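PDB 6Z3U: CYCLIN domain-containing protein from Chaetomium thermophilum, which serves as the cyclin subunit of the CDK-activating kinase (CAK) complex, where it probably regulates the activity of the cyclin-dependent serine/threonine kinase. Local coordinates for residues A[207-212]-A[249-254]; A[232-237]-A[322-327]; A[42-47]-A[78-83]; A[87-92]-A[351-356]; A[139-144]-A[149-154]. One frame throughout, in Å; residues are numbered along the deposited sequence.

Contact 1: residues A[207-212]-A[249-254]; sequences PARLVA and RGLAER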
# COMPACT_ATOMS: atom_id res chain seq x y z
N PRO A 207 32.29 -11.38 7.70
CA PRO A 207 30.90 -11.85 7.59
C PRO A 207 30.27 -12.21 8.92
O PRO A 207 29.11 -11.85 9.18
CB PRO A 207 31.02 -13.07 6.66
CG PRO A 207 32.45 -13.50 6.76
CD PRO A 207 33.23 -12.24 6.96
N ALA A 208 31.00 -12.93 9.78
CA ALA A 208 30.45 -13.32 11.08
C ALA A 208 30.07 -12.10 11.90
O ALA A 208 29.07 -12.12 12.63
CB ALA A 208 31.46 -14.19 11.83
N ARG A 209 30.86 -11.03 11.81
CA ARG A 209 30.50 -9.78 12.48
C ARG A 209 29.23 -9.20 11.88
O ARG A 209 28.38 -8.68 12.61
CB ARG A 209 31.66 -8.79 12.36
CG ARG A 209 31.34 -7.38 12.83
CD ARG A 209 32.48 -6.43 12.50
NE ARG A 209 32.33 -5.13 13.13
CZ ARG A 209 33.06 -4.06 12.83
NH1 ARG A 209 34.00 -4.13 11.90
NH2 ARG A 209 32.85 -2.91 13.46
N LEU A 210 29.09 -9.26 10.55
CA LEU A 210 27.90 -8.72 9.90
C LEU A 210 26.65 -9.47 10.33
O LEU A 210 25.61 -8.85 10.59
CB LEU A 210 28.06 -8.78 8.38
CG LEU A 210 28.56 -7.52 7.67
CD1 LEU A 210 28.63 -7.76 6.17
CD2 LEU A 210 27.68 -6.33 7.99
N VAL A 211 26.72 -10.80 10.39
CA VAL A 211 25.56 -11.59 10.78
C VAL A 211 25.10 -11.20 12.18
O VAL A 211 23.91 -10.94 12.41
CB VAL A 211 25.88 -13.09 10.69
CG1 VAL A 211 24.73 -13.92 11.25
CG2 VAL A 211 26.19 -13.49 9.26
N ALA A 212 26.03 -11.13 13.13
CA ALA A 212 25.66 -10.77 14.50
C ALA A 212 25.00 -9.40 14.55
O ALA A 212 24.01 -9.21 15.26
CB ALA A 212 26.90 -10.81 15.40
N ARG A 249 28.17 -0.11 16.43
CA ARG A 249 28.38 1.29 16.06
C ARG A 249 29.40 1.42 14.94
O ARG A 249 29.30 2.34 14.11
CB ARG A 249 28.82 2.10 17.28
CG ARG A 249 28.83 3.61 17.05
CD ARG A 249 29.53 4.35 18.18
NE ARG A 249 28.71 4.45 19.39
CZ ARG A 249 27.77 5.37 19.58
NH1 ARG A 249 27.08 5.38 20.72
NH2 ARG A 249 27.51 6.27 18.65
N GLY A 250 30.39 0.53 14.90
CA GLY A 250 31.40 0.62 13.85
C GLY A 250 30.82 0.48 12.46
O GLY A 250 31.17 1.24 11.55
N LEU A 251 29.91 -0.48 12.28
CA LEU A 251 29.31 -0.68 10.97
C LEU A 251 28.44 0.51 10.57
O LEU A 251 28.47 0.94 9.41
CB LEU A 251 28.48 -1.97 10.97
CG LEU A 251 29.24 -3.28 11.16
CD1 LEU A 251 28.27 -4.45 11.21
CD2 LEU A 251 30.27 -3.48 10.05
N ALA A 252 27.67 1.04 11.51
CA ALA A 252 26.79 2.17 11.20
C ALA A 252 27.59 3.39 10.79
O ALA A 252 27.27 4.06 9.80
CB ALA A 252 25.90 2.48 12.40
N GLU A 253 28.63 3.72 11.55
CA GLU A 253 29.48 4.85 11.18
C GLU A 253 30.17 4.61 9.85
O GLU A 253 30.30 5.52 9.03
CB GLU A 253 30.50 5.12 12.29
CG GLU A 253 29.91 5.78 13.52
CD GLU A 253 30.93 5.98 14.63
OE1 GLU A 253 32.13 5.77 14.38
OE2 GLU A 253 30.52 6.33 15.76
N ARG A 254 30.59 3.37 9.60
CA ARG A 254 31.25 3.05 8.33
C ARG A 254 30.33 3.35 7.15
O ARG A 254 30.74 4.00 6.18
CB ARG A 254 31.67 1.59 8.32
CG ARG A 254 32.33 1.13 7.02
CD ARG A 254 33.46 2.04 6.59
NE ARG A 254 34.20 1.51 5.45
CZ ARG A 254 35.15 0.59 5.53
NH1 ARG A 254 35.76 0.16 4.43
NH2 ARG A 254 35.49 0.08 6.71

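Contact 2: residues A[232-237]-A[322-327]; sequences FHFTPS and IEACRD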
# COMPACT_ATOMS: atom_id res chain seq x y z
N PHE A 232 7.56 8.77 14.60
CA PHE A 232 7.03 10.12 14.44
C PHE A 232 8.12 11.16 14.19
O PHE A 232 7.83 12.22 13.62
CB PHE A 232 6.23 10.53 15.68
CG PHE A 232 5.06 9.64 15.98
CD1 PHE A 232 4.04 9.48 15.06
CD2 PHE A 232 4.97 8.98 17.19
CE1 PHE A 232 2.96 8.67 15.33
CE2 PHE A 232 3.89 8.17 17.47
CZ PHE A 232 2.89 8.01 16.54
N HIS A 233 9.36 10.88 14.59
CA HIS A 233 10.43 11.85 14.50
C HIS A 233 11.57 11.44 13.58
O HIS A 233 12.45 12.27 13.31
CB HIS A 233 11.01 12.13 15.90
CG HIS A 233 9.96 12.35 16.95
ND1 HIS A 233 9.02 13.35 16.85
CD2 HIS A 233 9.71 11.70 18.11
CE1 HIS A 233 8.23 13.30 17.91
NE2 HIS A 233 8.63 12.31 18.69
N PHE A 234 11.59 10.21 13.09
CA PHE A 234 12.70 9.72 12.29
C PHE A 234 12.19 8.88 11.13
O PHE A 234 11.09 8.32 11.18
CB PHE A 234 13.67 8.89 13.15
CG PHE A 234 14.18 9.63 14.36
CD1 PHE A 234 15.18 10.57 14.24
CD2 PHE A 234 13.64 9.37 15.61
CE1 PHE A 234 15.65 11.25 15.35
CE2 PHE A 234 14.11 10.05 16.72
CZ PHE A 234 15.11 10.99 16.59
N THR A 235 12.98 8.82 10.10
CA THR A 235 12.72 8.10 8.86
C THR A 235 13.15 6.64 9.00
O THR A 235 14.08 6.33 9.75
CB THR A 235 13.49 8.77 7.71
OG1 THR A 235 13.05 10.13 7.59
CG2 THR A 235 13.26 8.05 6.40
N PRO A 236 12.49 5.72 8.29
CA PRO A 236 12.92 4.31 8.37
C PRO A 236 14.42 4.12 8.16
O PRO A 236 15.02 3.28 8.84
CB PRO A 236 12.10 3.64 7.26
CG PRO A 236 10.83 4.42 7.26
CD PRO A 236 11.22 5.85 7.56
N SER A 237 15.03 4.87 7.24
CA SER A 237 16.48 4.79 7.10
C SER A 237 17.17 5.27 8.37
O SER A 237 18.13 4.66 8.84
CB SER A 237 16.94 5.62 5.90
OG SER A 237 16.65 7.00 6.09
N ILE A 322 20.85 10.56 13.74
CA ILE A 322 20.88 9.15 14.12
C ILE A 322 21.19 9.02 15.61
O ILE A 322 20.62 8.17 16.30
CB ILE A 322 21.89 8.38 13.26
CG1 ILE A 322 21.61 8.57 11.77
CG2 ILE A 322 21.86 6.90 13.62
CD1 ILE A 322 20.26 8.07 11.33
N GLU A 323 22.10 9.85 16.12
CA GLU A 323 22.45 9.79 17.53
C GLU A 323 21.25 10.15 18.40
O GLU A 323 21.04 9.56 19.47
CB GLU A 323 23.63 10.71 17.82
CG GLU A 323 24.41 10.37 19.09
CD GLU A 323 25.03 8.98 19.04
OE1 GLU A 323 24.98 8.27 20.06
OE2 GLU A 323 25.55 8.60 17.97
N ALA A 324 20.45 11.12 17.96
CA ALA A 324 19.22 11.45 18.68
C ALA A 324 18.26 10.26 18.66
O ALA A 324 17.63 9.95 19.68
CB ALA A 324 18.57 12.68 18.07
N CYS A 325 18.13 9.60 17.51
CA CYS A 325 17.30 8.40 17.44
C CYS A 325 17.92 7.25 18.24
O CYS A 325 17.20 6.47 18.87
CB CYS A 325 17.11 7.99 15.98
SG CYS A 325 16.07 6.53 15.76
N ARG A 326 19.25 7.14 18.21
CA ARG A 326 19.92 6.09 18.97
C ARG A 326 19.60 6.19 20.45
O ARG A 326 19.43 5.17 21.13
CB ARG A 326 21.43 6.17 18.73
CG ARG A 326 22.18 4.89 19.05
CD ARG A 326 23.68 5.08 18.89
NE ARG A 326 24.43 3.85 19.08
CZ ARG A 326 24.87 3.40 20.26
NH1 ARG A 326 24.62 4.08 21.37
NH2 ARG A 326 25.55 2.26 20.32
N ASP A 327 19.51 7.41 20.97
CA ASP A 327 19.21 7.60 22.39
C ASP A 327 17.75 7.31 22.70
O ASP A 327 17.43 6.75 23.75
CB ASP A 327 19.59 9.02 22.82
CG ASP A 327 21.08 9.27 22.75
OD1 ASP A 327 21.86 8.34 23.03
OD2 ASP A 327 21.48 10.41 22.41

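Contact 3: residues A[42-47]-A[78-83]; sequences RITERL and PEFLTP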
# COMPACT_ATOMS: atom_id res chain seq x y z
N ARG A 42 -15.26 17.08 26.96
CA ARG A 42 -16.41 16.45 26.33
C ARG A 42 -17.11 15.49 27.28
O ARG A 42 -18.35 15.47 27.36
CB ARG A 42 -15.99 15.72 25.05
CG ARG A 42 -15.67 16.65 23.89
CD ARG A 42 -15.53 15.91 22.57
NE ARG A 42 -14.23 15.25 22.42
CZ ARG A 42 -13.99 13.97 22.67
NH1 ARG A 42 -12.77 13.49 22.49
NH2 ARG A 42 -14.96 13.17 23.09
N ILE A 43 -16.35 14.69 28.03
CA ILE A 43 -16.95 13.75 28.97
C ILE A 43 -17.57 14.51 30.14
O ILE A 43 -18.62 14.11 30.66
CB ILE A 43 -15.90 12.72 29.45
CG1 ILE A 43 -15.37 11.92 28.26
CG2 ILE A 43 -16.52 11.79 30.49
CD1 ILE A 43 -14.17 11.06 28.59
N THR A 44 -16.93 15.60 30.57
CA THR A 44 -17.46 16.38 31.68
C THR A 44 -18.82 16.97 31.34
O THR A 44 -19.76 16.91 32.14
CB THR A 44 -16.47 17.49 32.06
OG1 THR A 44 -15.28 16.91 32.60
CG2 THR A 44 -17.08 18.43 33.08
N GLU A 45 -18.95 17.55 30.14
CA GLU A 45 -20.23 18.12 29.73
C GLU A 45 -21.33 17.07 29.72
O GLU A 45 -22.45 17.34 30.18
CB GLU A 45 -20.08 18.74 28.34
CG GLU A 45 -21.34 19.40 27.79
CD GLU A 45 -21.11 20.09 26.46
OE1 GLU A 45 -19.99 19.97 25.91
OE2 GLU A 45 -22.05 20.74 25.96
N ARG A 46 -21.04 15.87 29.22
CA ARG A 46 -22.05 14.82 29.15
C ARG A 46 -22.51 14.40 30.54
O ARG A 46 -23.71 14.16 30.76
CB ARG A 46 -21.50 13.62 28.38
CG ARG A 46 -22.30 12.33 28.53
CD ARG A 46 -23.67 12.46 27.89
NE ARG A 46 -24.53 11.31 28.17
CZ ARG A 46 -25.58 10.96 27.43
NH1 ARG A 46 -26.30 9.90 27.78
NH2 ARG A 46 -25.91 11.65 26.35
N LEU A 47 -21.58 14.29 31.49
CA LEU A 47 -21.92 13.75 32.80
C LEU A 47 -22.99 14.58 33.50
O LEU A 47 -23.86 14.03 34.18
CB LEU A 47 -20.67 13.65 33.67
CG LEU A 47 -19.71 12.50 33.35
CD1 LEU A 47 -18.45 12.60 34.22
CD2 LEU A 47 -20.38 11.15 33.53
N PRO A 78 -15.48 12.63 38.21
CA PRO A 78 -14.39 11.73 38.56
C PRO A 78 -13.02 12.31 38.21
O PRO A 78 -12.90 13.37 37.59
CB PRO A 78 -14.69 10.48 37.71
CG PRO A 78 -15.32 11.04 36.48
CD PRO A 78 -16.09 12.27 36.91
N GLU A 79 -11.99 11.59 38.63
CA GLU A 79 -10.61 11.95 38.31
C GLU A 79 -10.26 11.44 36.92
O GLU A 79 -10.29 10.23 36.67
CB GLU A 79 -9.65 11.37 39.34
CG GLU A 79 -10.05 11.61 40.78
CD GLU A 79 -9.16 10.87 41.76
OE1 GLU A 79 -9.62 10.57 42.88
OE2 GLU A 79 -8.00 10.57 41.38
N PHE A 80 -9.94 12.36 36.01
CA PHE A 80 -9.59 12.00 34.64
C PHE A 80 -8.11 11.66 34.55
O PHE A 80 -7.29 12.16 35.32
CB PHE A 80 -9.94 13.14 33.69
CG PHE A 80 -11.41 13.44 33.63
CD1 PHE A 80 -12.25 12.74 32.78
CD2 PHE A 80 -11.96 14.43 34.43
CE1 PHE A 80 -13.60 13.02 32.73
CE2 PHE A 80 -13.31 14.71 34.39
CZ PHE A 80 -14.13 14.00 33.54
N LEU A 81 -7.77 10.81 33.58
CA LEU A 81 -6.38 10.39 33.40
C LEU A 81 -5.50 11.57 33.00
O LEU A 81 -5.93 12.47 32.28
CB LEU A 81 -6.30 9.29 32.34
CG LEU A 81 -6.86 7.91 32.69
CD1 LEU A 81 -6.45 6.90 31.63
CD2 LEU A 81 -6.37 7.45 34.06
N THR A 82 -4.25 11.55 33.49
CA THR A 82 -3.26 12.54 33.09
C THR A 82 -2.70 12.18 31.71
O THR A 82 -2.60 11.00 31.37
CB THR A 82 -2.12 12.58 34.10
OG1 THR A 82 -2.58 12.10 35.37
CG2 THR A 82 -1.58 13.99 34.28
N PRO A 83 -2.34 13.18 30.90
CA PRO A 83 -1.73 12.86 29.59
C PRO A 83 -0.60 11.84 29.68
O PRO A 83 -0.48 10.99 28.80
CB PRO A 83 -1.23 14.23 29.11
CG PRO A 83 -2.17 15.21 29.73
CD PRO A 83 -2.55 14.63 31.07

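Contact 4: residues A[87-92]-A[351-356]; sequences LLLVTF and QPIRKK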
# COMPACT_ATOMS: atom_id res chain seq x y z
N LEU A 87 -0.63 8.21 28.02
CA LEU A 87 0.45 7.68 27.18
C LEU A 87 1.03 6.40 27.77
O LEU A 87 1.55 5.56 27.02
CB LEU A 87 1.54 8.73 27.03
CG LEU A 87 2.73 8.41 26.13
CD1 LEU A 87 2.27 7.98 24.75
CD2 LEU A 87 3.65 9.62 26.03
N LEU A 88 0.97 6.24 29.09
CA LEU A 88 1.52 5.04 29.71
C LEU A 88 0.71 3.80 29.34
O LEU A 88 1.27 2.74 29.07
CB LEU A 88 1.56 5.21 31.23
CG LEU A 88 2.65 4.45 31.99
CD1 LEU A 88 2.69 4.90 33.45
CD2 LEU A 88 2.44 2.95 31.91
N LEU A 89 -0.62 3.92 29.30
CA LEU A 89 -1.45 2.78 28.93
C LEU A 89 -1.27 2.44 27.45
O LEU A 89 -1.30 1.26 27.08
CB LEU A 89 -2.92 3.06 29.23
CG LEU A 89 -3.32 3.08 30.71
CD1 LEU A 89 -4.83 3.27 30.84
CD2 LEU A 89 -2.89 1.81 31.42
N VAL A 90 -1.08 3.45 26.60
CA VAL A 90 -0.82 3.18 25.19
C VAL A 90 0.45 2.36 25.04
O VAL A 90 0.50 1.41 24.25
CB VAL A 90 -0.74 4.50 24.40
CG1 VAL A 90 -0.27 4.24 22.98
CG2 VAL A 90 -2.09 5.19 24.39
N THR A 91 1.49 2.71 25.79
CA THR A 91 2.74 1.96 25.72
C THR A 91 2.55 0.54 26.23
O THR A 91 3.08 -0.42 25.66
CB THR A 91 3.83 2.68 26.51
OG1 THR A 91 3.90 4.04 26.08
CG2 THR A 91 5.18 2.02 26.29
N PHE A 92 1.79 0.38 27.32
CA PHE A 92 1.56 -0.95 27.87
C PHE A 92 0.80 -1.83 26.88
O PHE A 92 1.16 -2.99 26.66
CB PHE A 92 0.79 -0.84 29.19
CG PHE A 92 0.26 -2.14 29.71
CD1 PHE A 92 1.09 -3.05 30.34
CD2 PHE A 92 -1.08 -2.47 29.57
CE1 PHE A 92 0.61 -4.25 30.82
CE2 PHE A 92 -1.57 -3.67 30.04
CZ PHE A 92 -0.73 -4.56 30.67
N GLN A 351 -2.38 -1.29 36.88
CA GLN A 351 -3.71 -1.51 37.44
C GLN A 351 -4.31 -0.25 38.06
O GLN A 351 -5.49 0.04 37.80
CB GLN A 351 -3.66 -2.66 38.46
CG GLN A 351 -5.02 -3.04 39.01
CD GLN A 351 -6.00 -3.41 37.92
OE1 GLN A 351 -5.70 -4.24 37.06
NE2 GLN A 351 -7.18 -2.79 37.94
N PRO A 352 -3.59 0.52 38.88
CA PRO A 352 -4.16 1.78 39.37
C PRO A 352 -4.73 2.65 38.27
O PRO A 352 -5.79 3.27 38.45
CB PRO A 352 -2.98 2.46 40.07
CG PRO A 352 -1.95 1.40 40.30
CD PRO A 352 -2.38 0.13 39.63
N ILE A 353 -4.06 2.71 37.12
CA ILE A 353 -4.52 3.58 36.04
C ILE A 353 -5.80 3.04 35.43
O ILE A 353 -6.74 3.79 35.15
CB ILE A 353 -3.42 3.74 34.97
CG1 ILE A 353 -2.06 4.02 35.63
CG2 ILE A 353 -3.77 4.86 34.01
CD1 ILE A 353 -2.06 5.18 36.60
N ARG A 354 -5.87 1.72 35.21
CA ARG A 354 -7.09 1.13 34.66
C ARG A 354 -8.29 1.38 35.56
O ARG A 354 -9.41 1.55 35.06
CB ARG A 354 -6.88 -0.37 34.43
CG ARG A 354 -5.66 -0.68 33.57
CD ARG A 354 -5.50 -2.17 33.25
NE ARG A 354 -6.64 -2.72 32.51
CZ ARG A 354 -7.51 -3.60 32.99
NH1 ARG A 354 -8.50 -4.03 32.22
NH2 ARG A 354 -7.39 -4.07 34.23
N LYS A 355 -8.10 1.41 36.88
CA LYS A 355 -9.22 1.72 37.77
C LYS A 355 -9.62 3.18 37.67
O LYS A 355 -10.82 3.50 37.72
CB LYS A 355 -8.89 1.37 39.22
CG LYS A 355 -10.15 1.11 40.05
CD LYS A 355 -9.88 1.00 41.54
CE LYS A 355 -9.41 -0.39 41.94
NZ LYS A 355 -9.13 -0.45 43.40
N LYS A 356 -8.65 4.09 37.55
CA LYS A 356 -8.99 5.49 37.35
C LYS A 356 -9.73 5.69 36.04
O LYS A 356 -10.64 6.51 35.95
CB LYS A 356 -7.72 6.35 37.41
CG LYS A 356 -7.99 7.85 37.44
CD LYS A 356 -6.71 8.67 37.34
CE LYS A 356 -5.91 8.62 38.64
NZ LYS A 356 -4.81 9.63 38.64

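Contact 5: residues A[139-144]-A[149-154]; sequences ALFFGC and AFPSIS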
# COMPACT_ATOMS: atom_id res chain seq x y z
N ALA A 139 -6.51 -3.11 15.68
CA ALA A 139 -5.29 -2.70 15.00
C ALA A 139 -4.56 -3.90 14.39
O ALA A 139 -3.91 -3.76 13.34
CB ALA A 139 -4.37 -1.96 15.97
N LEU A 140 -4.65 -5.07 15.02
CA LEU A 140 -4.05 -6.27 14.45
C LEU A 140 -4.85 -6.75 13.24
O LEU A 140 -4.28 -7.15 12.23
CB LEU A 140 -3.96 -7.36 15.51
CG LEU A 140 -2.77 -7.28 16.46
CD1 LEU A 140 -2.99 -8.15 17.68
CD2 LEU A 140 -1.49 -7.68 15.76
N PHE A 141 -6.18 -6.73 13.34
CA PHE A 141 -7.01 -7.19 12.23
C PHE A 141 -6.88 -6.27 11.03
O PHE A 141 -6.73 -6.73 9.89
CB PHE A 141 -8.47 -7.29 12.68
CG PHE A 141 -9.39 -7.82 11.62
CD1 PHE A 141 -9.33 -9.14 11.22
CD2 PHE A 141 -10.33 -6.99 11.02
CE1 PHE A 141 -10.18 -9.62 10.24
CE2 PHE A 141 -11.18 -7.47 10.05
CZ PHE A 141 -11.11 -8.79 9.66
N PHE A 142 -6.94 -4.96 11.26
CA PHE A 142 -6.80 -4.01 10.16
C PHE A 142 -5.37 -3.96 9.65
O PHE A 142 -5.14 -3.68 8.47
CB PHE A 142 -7.27 -2.63 10.61
CG PHE A 142 -7.69 -1.73 9.47
CD1 PHE A 142 -8.76 -2.07 8.67
CD2 PHE A 142 -7.01 -0.55 9.22
CE1 PHE A 142 -9.15 -1.25 7.63
CE2 PHE A 142 -7.40 0.28 8.19
CZ PHE A 142 -8.47 -0.07 7.39
N GLY A 143 -4.39 -4.23 10.52
CA GLY A 143 -3.01 -4.29 10.07
C GLY A 143 -2.78 -5.40 9.07
O GLY A 143 -2.00 -5.24 8.12
N CYS A 144 -3.44 -6.55 9.27
CA CYS A 144 -3.37 -7.62 8.28
C CYS A 144 -3.84 -7.12 6.91
O CYS A 144 -3.13 -7.24 5.91
CB CYS A 144 -4.22 -8.81 8.73
SG CYS A 144 -3.55 -9.74 10.13
N ALA A 149 -3.11 -9.17 3.85
CA ALA A 149 -3.67 -10.37 4.47
C ALA A 149 -5.11 -10.06 4.89
O ALA A 149 -5.33 -9.26 5.80
CB ALA A 149 -2.83 -10.82 5.66
N PHE A 150 -6.07 -10.71 4.24
CA PHE A 150 -7.49 -10.49 4.47
C PHE A 150 -8.09 -11.78 5.02
O PHE A 150 -8.71 -12.56 4.28
CB PHE A 150 -8.20 -10.04 3.19
CG PHE A 150 -7.69 -8.74 2.64
CD1 PHE A 150 -8.23 -7.54 3.07
CD2 PHE A 150 -6.66 -8.72 1.72
CE1 PHE A 150 -7.76 -6.34 2.58
CE2 PHE A 150 -6.19 -7.52 1.22
CZ PHE A 150 -6.74 -6.33 1.65
N PRO A 151 -7.92 -12.03 6.32
CA PRO A 151 -8.46 -13.26 6.91
C PRO A 151 -9.95 -13.13 7.20
O PRO A 151 -10.53 -12.05 7.18
CB PRO A 151 -7.65 -13.40 8.20
CG PRO A 151 -7.35 -11.99 8.59
CD PRO A 151 -7.18 -11.22 7.30
N SER A 152 -10.56 -14.28 7.49
CA SER A 152 -11.96 -14.31 7.89
C SER A 152 -12.05 -13.88 9.35
O SER A 152 -11.30 -14.38 10.20
CB SER A 152 -12.55 -15.70 7.69
OG SER A 152 -13.94 -15.70 7.96
N ILE A 153 -12.98 -12.97 9.65
CA ILE A 153 -13.09 -12.45 11.00
C ILE A 153 -13.34 -13.57 11.99
O ILE A 153 -12.89 -13.51 13.14
CB ILE A 153 -14.18 -11.36 11.07
CG1 ILE A 153 -14.17 -10.67 12.43
CG2 ILE A 153 -15.55 -11.97 10.80
CD1 ILE A 153 -12.87 -9.96 12.76
N SER A 154 -14.06 -14.62 11.57
CA SER A 154 -14.30 -15.75 12.47
C SER A 154 -13.00 -16.46 12.81
O SER A 154 -12.77 -16.83 13.97
CB SER A 154 -15.29 -16.72 11.83
OG SER A 154 -14.77 -17.27 10.63

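Contact 1: residues A[207-212]-A[249-254]
Gly250, in the first turn of helix 249-261, meets the end of Arg209: its CA lies 3.8 Å from Arg209 NH2, approached obliquely. Arg209 reaches this far because its chain is extended from CG to NE, with CG anti to the backbone N (chi1 172°). The guanidinium is anchored by Asp248, just before the segment, which forms a salt bridge with NE. Leu251 comes next and carries most of the contact, its two methyls doing different work. CD2 sits over the centre of one guanidinium face, 4.0 Å from Arg209 CZ, as the two side chains run antiparallel past one another. CD1 turns to the buried Leu210 and touches its CD2 at 3.8 Å. Both leucines also rest on Leu199 of helix 189-200, which extends the apolar patch. An alanine in place of Leu251 is likely to leave Leu210 CD2 without its neighbour and strip the apolar cover from one face of the Arg209 guanidinium. The short helical segments stand nearly perpendicular, at 96°, with axes 11.2 Å apart, a separation bridged by the side chains of Arg209, Leu210 and Leu251, with the backbone of Gly250 meeting the arginine's end. This is plain helix-to-helix packing within the C-terminal cyclin domain, its centre about 28 Å from the centre of the chain. No hydrogen bond joins the two segments directly: Asp248, just before the second helix, holds the arginine by a salt bridge, and the leucine methyl lies over the guanidinium face so held.

Contact 2: residues A[232-237]-A[322-327]
The backbone bond from Arg326 N to Ile322 O, 2.6 Å long, closes the helical turn that presents Ala324 and Cys325 to the ring of Phe234. No hydrogen bond passes between the two segments, and the ring itself carries the contact. Cys325 CB stands almost exactly on the ring normal, 3° away from it and 3.4 Å from the centroid of the Phe234 ring, a CH-pi contact over the middle of the face. A first torsion of -179° turns the sulfur away from its own backbone N and keeps Cys325 SG above that face, 4.0 Å from the Phe234 centroid, in a sulfur-aromatic contact. Phe234 CZ also comes obliquely to Ala324, 4.1 Å from its CB. Both segments belong to the C-terminal cyclin domain, an all-helical bundle, and the aromatic ring projects from the link between helices 230-233 and 236-247 onto helix 313-330. The opposite face of the ring is covered by His233 CB, 3.7 Å above its plane and offset toward the rim, so the phenylalanine is sandwiched between its own preceding residue and the helix. Thr321 and Met328, on the same helix as Cys325, and Ile239 also touch the ring. Just beyond Phe234, Thr235 OG1 makes a weak hydrogen bond to Gly57 O of the RING-type domain-containing subunit, and Ser237 OG makes another to Ala56 O of that subunit.

Contact 3: residues A[42-47]-A[78-83]
The last turns of helix 25-48 face an extended loop at a distance, with the CA atoms of Ile43 and Phe80 9.5 Å apart and those of Thr44 and Pro78 8.9 Å apart, so side chains alone close the gap. The Phe80 ring reaches across to the helix. At its edge and in its plane lies Ile43 CG2, 3.9 Å from Phe80 CE1. This methyl is placed there by the isoleucine's first torsion (chi1 -61°), which puts CG1 beside the backbone N and leaves CG2 trans to it. Thr44 OG1 approaches Phe80 CZ obliquely. The hydroxyl is not left to the ring for its polar needs, since it is hydrogen-bonded to Arg40 O one turn earlier in its own helix. Farther along, Leu47 CD1 points at the proline ring and lies 3.6 Å from Pro78 CD. Leu77 and Cys360 extend this patch, Leu77 touching Thr44 and Leu47, and Cys360 touching Pro78 and Phe80. The contact thus joins the end of helix 25-48 to the loop that leads into helix 83-103. On the helix, Arg42 packs on Pro78 of the kinase subunit. Across the two segments the chemistry is dispersive, with no hydrogen bond or ion pair: fit depends on the shape of one aromatic edge and a leucine-proline pair, and the single hydroxyl that joins in is satisfied by the carbonyl of Arg40 in its own helix.

Contact 4: residues A[87-92]-A[351-356]
Leu89 and Ile353 supply the apolar core of this helix pair, and their CA atoms are 7.8 Å apart. The gamma methyl of the isoleucine does the touching: Ile353 CG2 lies 3.7 Å from Leu89 CD1. It is carried there by a first torsion (chi1 -46°) that sets this branch anti to the backbone N. The other leucine methyl also lies against the isoleucine, Leu89 CD2 being 4.1 Å from Ile353 CB. More loosely, Leu89 CD2 stands 4.3 Å from Arg354 CG, in the aliphatic part of the arginine. An alanine at Leu89 would probably open a gap beside Ile353 CG2 and take away the apolar support beside the stem of Arg354. Two polar links just outside the segments join the same helices: a hydrogen bond from Arg354 NE to Tyr93 OH, and the salt bridge of Lys356 with Glu85. The arginine's NH2 makes a weak bond within its own helix, to Gln351 OE1, 3.3 Å away. Here segments whose nearest ends are 259 residues apart meet, as helix 343-358 returns to helix 83-103, consistent with the cyclin H fold, in which a C-terminal helix packs back against the N-terminal half.

Contact 5: residues A[139-144]-A[149-154]
Phe141 and Ile153 form the tight part of this contact, their side chains set roughly perpendicular to one another. Ile153 CD1 lies over the centre of one Phe141 face, 3.8 Å from the centroid and 14° off the normal, a CH-pi contact. The ring swings out to meet it with CG trans to the backbone N (chi1 -177°). Near the ring plane, Phe141 CE1 has Pro151 O at its edge, 3.9 Å away, and Phe156 packs edge-to-face with the same ring. Towards the partly exposed Ala149 and Pro151 apolar contacts are few, among them Cys144 CB at 4.1 Å from Pro151 CD. One hydrogen bond holds this end, from Ala149 N to Cys144 O at 2.8 Å, although the backbones are modelled too close here for the finer fit to be trusted. Together these contacts fold the turn after helix 132-146 back on that helix, within the first cyclin-like domain and beside the kinase. There, Asp132 of the kinase subunit bonds to Ser152 OG and Ile153 N. The start of helix 153-159 thus rests on a buried aromatic face and is also hydrogen-bonded by that aspartate, consistent with the contact contributing to the subunit interface.

Contacts 2, 4 and 5 are buried, contact 1 is partly so, and contact 3 lies at the surface. Contacts 1 and 2 both belong to the C-terminal cyclin domain and are tied by a salt bridge from Arg249 to Glu323; contact 5 lies in the first domain, about 30 Å from contact 2 between centres. Contacts 3 and 4 share elements: the loop of contact 3 runs into helix 83-103, and its Leu81 packs on both Leu89 and Ile353, the latter on helix 343-358. Aromatic faces serve contacts 2 and 5, an aromatic edge contact 3, and aliphatic branches contact 4, whereas contact 1 sets a leucine over a guanidinium. Only contact 5 has a hydrogen bond between its segments.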